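Local coordinates for transcription regulator PadR N-terminal domain-containing protein (Streptococcus mutans, PDB 3L7W) that probably acts as a PadR-family transcription regulator, binding DNA as a two-fold symmetric dimer, at the interface of chains A and B. Sequence-based numbering; all coordinates share one arbitrary frame. Chains: chain A/B, Putative uncharacterized protein SMU.1704.

The interface of chains A and B. Residues chain A 6, 8-9, 11-12, 84-85, 87-88; chain B 2-4, 91, 95.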
ATOM      1  N   SER A   6      -2.026  -1.465  -4.994  1.00 26.94           N
ATOM      2  CA  SER A   6      -3.357  -1.177  -5.496  1.00 28.56           C
ATOM      3  C   SER A   6      -3.275  -0.444  -6.830  1.00 31.20           C
ATOM      4  O   SER A   6      -2.252   0.152  -7.153  1.00 26.99           O
ATOM      5  CB  SER A   6      -4.127  -0.335  -4.482  1.00 37.01           C
ATOM      6  OG  SER A   6      -3.555   0.959  -4.361  1.00 29.59           O
ATOM      7  N   LEU A   8      -4.629   2.225  -7.604  1.00 35.18           N
ATOM      8  CA  LEU A   8      -4.394   3.640  -7.317  1.00 33.61           C
ATOM      9  C   LEU A   8      -2.915   3.916  -7.143  1.00 32.94           C
ATOM     10  O   LEU A   8      -2.407   4.936  -7.605  1.00 32.77           O
ATOM     11  CB  LEU A   8      -5.161   4.095  -6.078  1.00 26.90           C
ATOM     12  CG  LEU A   8      -6.680   4.107  -6.273  1.00 39.98           C
ATOM     13  CD1 LEU A   8      -7.403   4.521  -5.002  1.00 37.49           C
ATOM     14  CD2 LEU A   8      -7.038   5.037  -7.419  1.00 36.58           C
ATOM     15  N   LEU A   9      -2.222   2.996  -6.486  1.00 28.69           N
ATOM     16  CA  LEU A   9      -0.791   3.154  -6.260  1.00 28.11           C
ATOM     17  C   LEU A   9      -0.047   2.988  -7.587  1.00 25.91           C
ATOM     18  O   LEU A   9       0.952   3.652  -7.829  1.00 25.09           O
ATOM     19  CB  LEU A   9      -0.299   2.132  -5.239  1.00 26.19           C
ATOM     20  CG  LEU A   9       0.488   2.676  -4.058  1.00 36.86           C
ATOM     21  CD1 LEU A   9       1.060   1.524  -3.214  1.00 34.79           C
ATOM     22  CD2 LEU A   9       1.584   3.606  -4.528  1.00 40.66           C
ATOM     23  N   GLU A  11      -1.137   3.934 -10.413  1.00 28.51           N
ATOM     24  CA  GLU A  11      -1.312   5.214 -11.088  1.00 25.60           C
ATOM     25  C   GLU A  11      -0.243   6.161 -10.595  1.00 25.28           C
ATOM     26  O   GLU A  11       0.462   6.778 -11.382  1.00 26.69           O
ATOM     27  CB  GLU A  11      -2.705   5.790 -10.821  1.00 24.19           C
ATOM     28  CG  GLU A  11      -3.800   5.064 -11.587  1.00 31.76           C
ATOM     29  CD  GLU A  11      -5.195   5.529 -11.227  1.00 31.47           C
ATOM     30  OE1 GLU A  11      -5.326   6.525 -10.499  1.00 39.72           O
ATOM     31  OE2 GLU A  11      -6.164   4.897 -11.672  1.00 38.96           O
ATOM     32  N   TYR A  12      -0.124   6.256  -9.276  1.00 25.14           N
ATOM     33  CA  TYR A  12       0.946   7.020  -8.662  1.00 30.57           C
ATOM     34  C   TYR A  12       2.269   6.656  -9.318  1.00 29.78           C
ATOM     35  O   TYR A  12       2.987   7.517  -9.810  1.00 34.22           O
ATOM     36  CB  TYR A  12       0.980   6.753  -7.154  1.00 30.19           C
ATOM     37  CG  TYR A  12       2.077   7.454  -6.403  1.00 30.16           C
ATOM     38  CD1 TYR A  12       2.395   8.773  -6.671  1.00 32.28           C
ATOM     39  CD2 TYR A  12       2.783   6.798  -5.404  1.00 32.11           C
ATOM     40  CE1 TYR A  12       3.391   9.411  -5.982  1.00 31.07           C
ATOM     41  CE2 TYR A  12       3.781   7.423  -4.709  1.00 30.09           C
ATOM     42  CZ  TYR A  12       4.081   8.732  -4.999  1.00 34.23           C
ATOM     43  OH  TYR A  12       5.069   9.367  -4.305  1.00 36.18           O
ATOM     44  N   LEU A  84      -1.027  12.747  -5.361  1.00 31.27           N
ATOM     45  CA  LEU A  84      -0.748  11.318  -5.121  1.00 32.54           C
ATOM     46  C   LEU A  84       0.492  11.114  -4.270  1.00 30.04           C
ATOM     47  O   LEU A  84       0.514  10.253  -3.407  1.00 31.14           O
ATOM     48  CB  LEU A  84      -0.569  10.558  -6.431  1.00 31.66           C
ATOM     49  CG  LEU A  84      -1.784  10.545  -7.354  1.00 32.27           C
ATOM     50  CD1 LEU A  84      -1.437   9.853  -8.666  1.00 29.00           C
ATOM     51  CD2 LEU A  84      -2.943   9.867  -6.656  1.00 31.42           C
ATOM     52  N   THR A  85       1.525  11.911  -4.515  1.00 33.59           N
ATOM     53  CA  THR A  85       2.730  11.842  -3.709  1.00 38.95           C
ATOM     54  C   THR A  85       2.388  12.190  -2.271  1.00 41.07           C
ATOM     55  O   THR A  85       2.750  11.473  -1.344  1.00 41.75           O
ATOM     56  CB  THR A  85       3.786  12.815  -4.221  1.00 39.33           C
ATOM     57  OG1 THR A  85       4.105  12.465  -5.567  1.00 42.56           O
ATOM     58  CG2 THR A  85       5.044  12.728  -3.372  1.00 29.12           C
ATOM     59  N   GLU A  87      -0.571  12.128  -0.770  1.00 27.67           N
ATOM     60  CA  GLU A  87      -1.406  11.096  -0.192  1.00 34.42           C
ATOM     61  C   GLU A  87      -0.585   9.858   0.146  1.00 35.95           C
ATOM     62  O   GLU A  87      -0.875   9.142   1.105  1.00 38.29           O
ATOM     63  CB  GLU A  87      -2.544  10.738  -1.149  1.00 34.52           C
ATOM     64  CG  GLU A  87      -3.735  11.671  -1.003  1.00 46.87           C
ATOM     65  CD  GLU A  87      -4.137  11.873   0.453  1.00 53.60           C
ATOM     66  OE1 GLU A  87      -4.521  10.881   1.126  1.00 62.92           O
ATOM     67  OE2 GLU A  87      -4.072  13.025   0.926  1.00 54.03           O
ATOM     68  N   TRP A  88       0.440   9.605  -0.654  1.00 36.36           N
ATOM     69  CA  TRP A  88       1.316   8.480  -0.397  1.00 33.70           C
ATOM     70  C   TRP A  88       2.096   8.750   0.870  1.00 33.50           C
ATOM     71  O   TRP A  88       2.281   7.859   1.704  1.00 33.82           O
ATOM     72  CB  TRP A  88       2.254   8.258  -1.573  1.00 32.41           C
ATOM     73  CG  TRP A  88       3.345   7.292  -1.293  1.00 36.36           C
ATOM     74  CD1 TRP A  88       4.690   7.541  -1.319  1.00 36.33           C
ATOM     75  CD2 TRP A  88       3.198   5.905  -0.947  1.00 25.95           C
ATOM     76  NE1 TRP A  88       5.383   6.397  -1.015  1.00 37.68           N
ATOM     77  CE2 TRP A  88       4.495   5.383  -0.774  1.00 33.90           C
ATOM     78  CE3 TRP A  88       2.095   5.066  -0.753  1.00 28.99           C
ATOM     79  CZ2 TRP A  88       4.724   4.046  -0.425  1.00 36.44           C
ATOM     80  CZ3 TRP A  88       2.325   3.725  -0.402  1.00 29.12           C
ATOM     81  CH2 TRP A  88       3.630   3.237  -0.243  1.00 31.47           C
TER
ATOM     82  N   TYR B   2      -7.059   7.980   0.807  1.00 46.70           N
ATOM     83  CA  TYR B   2      -6.930   7.822  -0.645  1.00 37.94           C
ATOM     84  C   TYR B   2      -6.558   6.401  -1.068  1.00 45.21           C
ATOM     85  O   TYR B   2      -7.364   5.675  -1.653  1.00 45.19           O
ATOM     86  CB  TYR B   2      -5.902   8.787  -1.233  1.00 29.05           C
ATOM     87  CG  TYR B   2      -5.914   8.715  -2.754  1.00 42.62           C
ATOM     88  CD1 TYR B   2      -6.993   9.204  -3.479  1.00 42.38           C
ATOM     89  CD2 TYR B   2      -4.875   8.121  -3.454  1.00 49.47           C
ATOM     90  CE1 TYR B   2      -7.027   9.121  -4.857  1.00 49.59           C
ATOM     91  CE2 TYR B   2      -4.896   8.041  -4.836  1.00 50.67           C
ATOM     92  CZ  TYR B   2      -5.975   8.541  -5.529  1.00 48.15           C
ATOM     93  OH  TYR B   2      -6.001   8.452  -6.895  1.00 43.29           O
ATOM     94  N   TYR B   3      -5.326   6.005  -0.778  1.00 42.95           N
ATOM     95  CA  TYR B   3      -4.879   4.690  -1.184  1.00 30.61           C
ATOM     96  C   TYR B   3      -5.537   3.635  -0.324  1.00 33.94           C
ATOM     97  O   TYR B   3      -5.726   3.834   0.876  1.00 38.18           O
ATOM     98  CB  TYR B   3      -3.375   4.606  -1.085  1.00 27.39           C
ATOM     99  CG  TYR B   3      -2.644   5.563  -2.001  1.00 25.68           C
ATOM    100  CD1 TYR B   3      -2.663   5.378  -3.377  1.00 24.04           C
ATOM    101  CD2 TYR B   3      -1.916   6.635  -1.491  1.00 27.00           C
ATOM    102  CE1 TYR B   3      -1.977   6.224  -4.220  1.00 22.63           C
ATOM    103  CE2 TYR B   3      -1.231   7.503  -2.335  1.00 30.27           C
ATOM    104  CZ  TYR B   3      -1.270   7.285  -3.703  1.00 27.42           C
ATOM    105  OH  TYR B   3      -0.601   8.119  -4.573  1.00 29.92           O
ATOM    106  N   PRO B   4      -5.900   2.505  -0.939  1.00 27.05           N
ATOM    107  CA  PRO B   4      -6.500   1.411  -0.181  1.00 32.20           C
ATOM    108  C   PRO B   4      -5.437   0.717   0.655  1.00 33.66           C
ATOM    109  O   PRO B   4      -4.252   0.866   0.376  1.00 27.76           O
ATOM    110  CB  PRO B   4      -6.985   0.440  -1.264  1.00 32.80           C
ATOM    111  CG  PRO B   4      -6.392   0.923  -2.566  1.00 32.30           C
ATOM    112  CD  PRO B   4      -5.510   2.097  -2.295  1.00 29.34           C
ATOM    113  N   TYR B  91       8.738  -2.224   0.659  1.00 27.11           N
ATOM    114  CA  TYR B  91       7.648  -1.725  -0.161  1.00 29.43           C
ATOM    115  C   TYR B  91       7.787  -0.218  -0.286  1.00 33.30           C
ATOM    116  O   TYR B  91       7.801   0.321  -1.383  1.00 30.58           O
ATOM    117  CB  TYR B  91       6.342  -2.021   0.534  1.00 24.72           C
ATOM    118  CG  TYR B  91       5.065  -1.799  -0.243  1.00 25.20           C
ATOM    119  CD1 TYR B  91       4.572  -2.770  -1.108  1.00 24.49           C
ATOM    120  CD2 TYR B  91       4.301  -0.664  -0.041  1.00 29.17           C
ATOM    121  CE1 TYR B  91       3.372  -2.591  -1.783  1.00 25.54           C
ATOM    122  CE2 TYR B  91       3.100  -0.478  -0.708  1.00 25.22           C
ATOM    123  CZ  TYR B  91       2.638  -1.446  -1.572  1.00 23.26           C
ATOM    124  OH  TYR B  91       1.434  -1.262  -2.213  1.00 30.84           O
ATOM    125  N   ILE B  95       8.741   1.825  -3.681  1.00 27.25           N
ATOM    126  CA  ILE B  95       7.825   2.795  -4.237  1.00 28.46           C
ATOM    127  C   ILE B  95       8.485   4.170  -4.316  1.00 30.65           C
ATOM    128  O   ILE B  95       8.521   4.797  -5.372  1.00 30.20           O
ATOM    129  CB  ILE B  95       6.539   2.832  -3.428  1.00 31.23           C
ATOM    130  CG1 ILE B  95       5.759   1.548  -3.705  1.00 27.24           C
ATOM    131  CG2 ILE B  95       5.703   4.050  -3.793  1.00 29.61           C
ATOM    132  CD1 ILE B  95       4.400   1.533  -3.078  1.00 39.72           C
TER
HETATM  133  O   HOH W   1      -1.596  -0.930  -2.216  1.00 55.14           O
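The ring of B:Tyr3 forms the apolar centre. It slots between helix 7-20 and helix 75-100 of chain A. CG of B:Tyr3 lies anti to the carbonyl carbon (chi1 -63°), which points the ring into this groove. Backbone of both helices meets the ring at its edge, in plane: the carbonyl carbons of A:Leu8 and A:Glu87, and N of A:Trp88. One ring face is capped from its own chain, with CD2 of B:Tyr2 3.4 Å above the plane of B:Tyr3 and over its centre. The phenol OH of B:Tyr3 sits deep in the slot, beside CB and CG of A:Tyr12, and the two tyrosines cross at about a right angle. OH of B:Tyr3 donates a hydrogen bond to the backbone O of A:Leu84 (2.7 Å), which satisfies the enclosed hydroxyl. The donor stands above the carbonyl plane, 42° out of it.

On one flank, B:Ile95 lays CG2 over a face of the A:Trp88 indole, 3.3 Å above the plane and toward the rim. CD1 of B:Ile95 meets CD1 of A:Leu9 tip to tip in tight packing (3.3 Å). On the other flank, B:Tyr2 brings CE2 and OH against CD2 of A:Leu84. CD2 of A:Leu8 also approaches OH of B:Tyr2 (3.6 Å).

Toward the polar rim, B:Pro4 packs on A:Ser6. OG of A:Ser6 accepts a hydrogen bond from N of A:Leu9 (3.2 Å), a helix N-cap. A water links N of A:Ser6 (2.9 Å) to the phenol OH of B:Tyr91. The bent chain of A:Glu87 lies along CB of B:Tyr2.

The patch and its twin clasp each N-terminal arm onto the other subunit, in keeping with a PadR-type dimer.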